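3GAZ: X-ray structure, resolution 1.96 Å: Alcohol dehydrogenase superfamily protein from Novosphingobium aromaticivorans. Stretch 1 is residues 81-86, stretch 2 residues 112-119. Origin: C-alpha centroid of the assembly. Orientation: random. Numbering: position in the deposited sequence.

Stretch 1 (81-86) EVDSFR
Stretch 2, residues 112-119: DARLLASK

The contact between residues 81-86 and 112-119 contains no hydrogen bond across the stretches, although the ring of its central side chain, Phe85, makes several of its closest approaches to polar atoms. Along the edge of its ring, near the ring plane, sit two carbonyl oxygens and a hydroxyl: Phe85 CE2 is 3.6 Å from Ala113 O, Phe85 CZ is 3.6 Å from Leu116 O, and Phe85 CE1 is 3.9 Å from Ser118 OG. Such an arrangement suits an aromatic ring, whose C-H edge carries a slight positive charge, but these remain van der Waals approaches. Separately, Phe85 CZ is 3.9 Å from Ala117 N.

Stretch 1 has no regular helix or strand. Glu81 adopts a left-handed conformation (phi/psi 63/23), Val82 is extended (-118/124), Asp83 (-128/-1) and Ser84 (-82/-16) form a bend, and Phe85 (-142/147) and Arg86 (-120/160) return to extended geometry. In stretch 2, Asp112 (-63/123) leads into a 3-10 segment over Ala113 (-49/-34), Arg114 (-61/-24) and Leu115 (-83/-13). The chain then extends through Leu116 (-101/158), Ala117 (-148/148), Ser118 (-56/141) and Lys119 (-70/136), with Ala117 and Ser118 in a strand. Beyond the contact, the rotamers are Glu81 m, t, chi3 53°; Asp83 p, chi2 51°; Arg86 m, t, p, chi4 -176°; and Lys119 t, t, p, p.

The turn is held by backbone hydrogen bonds from Leu115 N to Asp112 O (2.9 Å) and from Leu116 N to Ala113 O (3.0 Å). Asp112 (chi1 t, chi2 -54°), whose CA-to-CB bond points away from stretch 1 though its side-chain end comes nearer, fastens it further: its OD1 accepts from Arg114 N at 2.9 Å and from Arg114 NE at 3.0 Å, while Arg114 NH2 meets Asp112 OD2 at 2.8 Å in a salt bridge. Arg114 (m, t, m, chi4 180°) is thus engaged within its own stretch, and its CA-to-CB bond points away from stretch 1, as does that of Leu115 (m, t).

In register, the nearest CA atoms are those of Ser84 and Ala113, 7.2 Å apart. Val82, Ser84 and Phe85 all direct CA-to-CB toward stretch 2, and Ala113 returns the gesture with a methyl group that touches all three. Ser84, chi1 p, places OG 3.6 Å from Ala113 CB, a contact that offers the hydroxyl no polar partner. Val82, chi1 t, brings CG1 to 4.3 Å from Ala113 CB, and Phe85 CD2 lies 4.3 Å from the same CB.

Phe85 contributes the largest covered area, 92 Å² of the 227 Å² buried in total, and is itself buried. With chi1 m and chi2 -71°, its ring extends past Ala113 to the start of the extended segment, where Phe85 CE2 packs 3.8 Å from Leu116 CB. Leu116 (m, t) points CA-to-CB toward stretch 1, and Ser118, chi1 m, points sideways. With its CA-to-CB bond pointing away, Ala117 meets the ring through its backbone nitrogen; its CB is 5.3 Å from Phe85 CZ.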

ATOM      1  N   GLU A  81      10.882   5.099 -20.856  1.00 33.02           N
ATOM      2  CA  GLU A  81      10.838   6.453 -20.311  1.00 33.70           C
ATOM      3  C   GLU A  81      11.809   6.742 -19.166  1.00 33.75           C
ATOM      4  O   GLU A  81      11.583   7.660 -18.382  1.00 33.61           O
ATOM      5  CB  GLU A  81       9.410   6.779 -19.860  1.00 35.19           C
ATOM      6  CG  GLU A  81       8.406   6.863 -21.004  1.00 38.93           C
ATOM      7  CD  GLU A  81       6.968   6.961 -20.522  1.00 41.17           C
ATOM      8  OE1 GLU A  81       6.667   7.852 -19.698  1.00 42.85           O
ATOM      9  OE2 GLU A  81       6.132   6.149 -20.973  1.00 42.17           O
ATOM     10  N   VAL A  82      12.885   5.969 -19.063  1.00 33.42           N
ATOM     11  CA  VAL A  82      13.873   6.193 -18.009  1.00 32.11           C
ATOM     12  C   VAL A  82      15.227   6.536 -18.619  1.00 32.27           C
ATOM     13  O   VAL A  82      15.763   5.774 -19.419  1.00 31.77           O
ATOM     14  CB  VAL A  82      14.038   4.950 -17.108  1.00 32.63           C
ATOM     15  CG1 VAL A  82      15.211   5.150 -16.152  1.00 31.70           C
ATOM     16  CG2 VAL A  82      12.765   4.708 -16.321  1.00 31.55           C
ATOM     17  N   ASP A  83      15.780   7.683 -18.236  1.00 32.68           N
ATOM     18  CA  ASP A  83      17.073   8.113 -18.764  1.00 34.38           C
ATOM     19  C   ASP A  83      18.061   8.487 -17.659  1.00 33.42           C
ATOM     20  O   ASP A  83      19.204   8.849 -17.936  1.00 33.69           O
ATOM     21  CB  ASP A  83      16.885   9.309 -19.706  1.00 35.79           C
ATOM     22  CG  ASP A  83      16.249  10.502 -19.016  1.00 38.54           C
ATOM     23  OD1 ASP A  83      16.738  10.901 -17.938  1.00 40.81           O
ATOM     24  OD2 ASP A  83      15.261  11.048 -19.552  1.00 41.40           O
ATOM     25  N   SER A  84      17.619   8.399 -16.409  1.00 31.45           N
ATOM     26  CA  SER A  84      18.472   8.739 -15.277  1.00 28.62           C
ATOM     27  C   SER A  84      19.420   7.609 -14.876  1.00 26.77           C
ATOM     28  O   SER A  84      20.390   7.836 -14.154  1.00 26.09           O
ATOM     29  CB  SER A  84      17.608   9.142 -14.080  1.00 28.71           C
ATOM     30  OG  SER A  84      16.640   8.148 -13.796  1.00 29.79           O
ATOM     31  N   PHE A  85      19.144   6.394 -15.340  1.00 23.91           N
ATOM     32  CA  PHE A  85      19.993   5.250 -15.017  1.00 22.45           C
ATOM     33  C   PHE A  85      20.146   4.297 -16.196  1.00 23.16           C
ATOM     34  O   PHE A  85      19.233   4.146 -17.006  1.00 21.40           O
ATOM     35  CB  PHE A  85      19.421   4.488 -13.818  1.00 22.09           C
ATOM     36  CG  PHE A  85      19.489   5.253 -12.527  1.00 21.50           C
ATOM     37  CD1 PHE A  85      20.711   5.474 -11.898  1.00 21.72           C
ATOM     38  CD2 PHE A  85      18.336   5.776 -11.954  1.00 20.39           C
ATOM     39  CE1 PHE A  85      20.783   6.208 -10.718  1.00 21.92           C
ATOM     40  CE2 PHE A  85      18.398   6.512 -10.773  1.00 20.29           C
ATOM     41  CZ  PHE A  85      19.624   6.728 -10.154  1.00 18.44           C
ATOM     42  N   ARG A  86      21.314   3.667 -16.284  1.00 23.51           N
ATOM     43  CA  ARG A  86      21.609   2.708 -17.344  1.00 24.78           C
ATOM     44  C   ARG A  86      21.920   1.367 -16.707  1.00 23.78           C
ATOM     45  O   ARG A  86      22.259   1.291 -15.525  1.00 21.82           O
ATOM     46  CB  ARG A  86      22.832   3.137 -18.162  1.00 26.09           C
ATOM     47  CG  ARG A  86      22.637   4.343 -19.061  1.00 31.61           C
ATOM     48  CD  ARG A  86      23.897   4.595 -19.883  1.00 34.95           C
ATOM     49  NE  ARG A  86      24.197   3.481 -20.783  1.00 39.02           N
ATOM     50  CZ  ARG A  86      25.284   3.401 -21.549  1.00 41.09           C
ATOM     51  NH1 ARG A  86      26.188   4.370 -21.531  1.00 41.24           N
ATOM     52  NH2 ARG A  86      25.465   2.352 -22.341  1.00 39.56           N
ATOM     53  N   ASP A 112      10.816   2.798  -8.777  1.00 18.13           N
ATOM     54  CA  ASP A 112      10.626   4.071  -9.466  1.00 18.23           C
ATOM     55  C   ASP A 112      11.981   4.771  -9.422  1.00 17.30           C
ATOM     56  O   ASP A 112      12.533   4.993  -8.341  1.00 16.27           O
ATOM     57  CB  ASP A 112       9.577   4.913  -8.733  1.00 18.70           C
ATOM     58  CG  ASP A 112       9.252   6.211  -9.455  1.00 21.73           C
ATOM     59  OD1 ASP A 112      10.182   6.994  -9.751  1.00 19.19           O
ATOM     60  OD2 ASP A 112       8.054   6.451  -9.721  1.00 23.42           O
ATOM     61  N   ALA A 113      12.505   5.119 -10.595  1.00 16.11           N
ATOM     62  CA  ALA A 113      13.811   5.760 -10.713  1.00 18.34           C
ATOM     63  C   ALA A 113      14.019   6.957  -9.788  1.00 17.15           C
ATOM     64  O   ALA A 113      15.127   7.191  -9.308  1.00 18.27           O
ATOM     65  CB  ALA A 113      14.054   6.179 -12.167  1.00 18.52           C
ATOM     66  N   ARG A 114      12.953   7.705  -9.533  1.00 18.73           N
ATOM     67  CA  ARG A 114      13.029   8.888  -8.678  1.00 19.26           C
ATOM     68  C   ARG A 114      13.466   8.609  -7.242  1.00 18.35           C
ATOM     69  O   ARG A 114      13.982   9.500  -6.561  1.00 17.88           O
ATOM     70  CB  ARG A 114      11.680   9.600  -8.670  1.00 19.71           C
ATOM     71  CG  ARG A 114      11.298  10.206 -10.015  1.00 21.75           C
ATOM     72  CD  ARG A 114       9.893  10.773  -9.974  1.00 21.65           C
ATOM     73  NE  ARG A 114       8.885   9.717  -9.947  1.00 23.69           N
ATOM     74  CZ  ARG A 114       7.575   9.936  -9.902  1.00 23.35           C
ATOM     75  NH1 ARG A 114       7.107  11.177  -9.874  1.00 24.35           N
ATOM     76  NH2 ARG A 114       6.732   8.912  -9.901  1.00 23.45           N
ATOM     77  N   LEU A 115      13.256   7.379  -6.786  1.00 16.87           N
ATOM     78  CA  LEU A 115      13.620   6.985  -5.431  1.00 17.07           C
ATOM     79  C   LEU A 115      15.093   6.594  -5.307  1.00 19.28           C
ATOM     80  O   LEU A 115      15.620   6.470  -4.198  1.00 19.68           O
ATOM     81  CB  LEU A 115      12.763   5.799  -4.985  1.00 16.77           C
ATOM     82  CG  LEU A 115      11.255   6.016  -4.831  1.00 18.31           C
ATOM     83  CD1 LEU A 115      10.574   4.687  -4.505  1.00 15.53           C
ATOM     84  CD2 LEU A 115      10.995   7.035  -3.736  1.00 13.20           C
ATOM     85  N   LEU A 116      15.750   6.406  -6.446  1.00 18.69           N
ATOM     86  CA  LEU A 116      17.146   5.991  -6.469  1.00 16.83           C
ATOM     87  C   LEU A 116      18.178   7.076  -6.722  1.00 16.51           C
ATOM     88  O   LEU A 116      17.883   8.126  -7.289  1.00 13.46           O
ATOM     89  CB  LEU A 116      17.333   4.895  -7.519  1.00 17.71           C
ATOM     90  CG  LEU A 116      16.617   3.572  -7.250  1.00 17.85           C
ATOM     91  CD1 LEU A 116      16.684   2.700  -8.487  1.00 15.48           C
ATOM     92  CD2 LEU A 116      17.253   2.880  -6.050  1.00 15.91           C
ATOM     93  N   ALA A 117      19.403   6.785  -6.295  1.00 16.16           N
ATOM     94  CA  ALA A 117      20.543   7.671  -6.477  1.00 16.46           C
ATOM     95  C   ALA A 117      21.759   6.764  -6.624  1.00 17.07           C
ATOM     96  O   ALA A 117      21.805   5.678  -6.033  1.00 15.85           O
ATOM     97  CB  ALA A 117      20.711   8.583  -5.269  1.00 18.08           C
ATOM     98  N   SER A 118      22.735   7.197  -7.413  1.00 15.63           N
ATOM     99  CA  SER A 118      23.936   6.400  -7.609  1.00 17.31           C
ATOM    100  C   SER A 118      24.556   6.107  -6.253  1.00 17.71           C
ATOM    101  O   SER A 118      24.558   6.961  -5.362  1.00 19.57           O
ATOM    102  CB  SER A 118      24.941   7.151  -8.488  1.00 19.64           C
ATOM    103  OG  SER A 118      24.430   7.335  -9.797  1.00 21.91           O
ATOM    104  N   LYS A 119      25.071   4.894  -6.090  1.00 18.26           N
ATOM    105  CA  LYS A 119      25.697   4.510  -4.835  1.00 18.36           C
ATOM    106  C   LYS A 119      27.017   5.252  -4.663  1.00 18.78           C
ATOM    107  O   LYS A 119      27.788   5.377  -5.610  1.00 19.30           O
ATOM    108  CB  LYS A 119      25.970   3.005  -4.807  1.00 18.37           C
ATOM    109  CG  LYS A 119      26.612   2.532  -3.500  1.00 19.38           C
ATOM    110  CD  LYS A 119      26.962   1.053  -3.526  1.00 19.62           C
ATOM    111  CE  LYS A 119      28.166   0.781  -4.408  1.00 22.55           C
ATOM    112  NZ  LYS A 119      29.378   1.500  -3.920  1.00 19.67           N
TER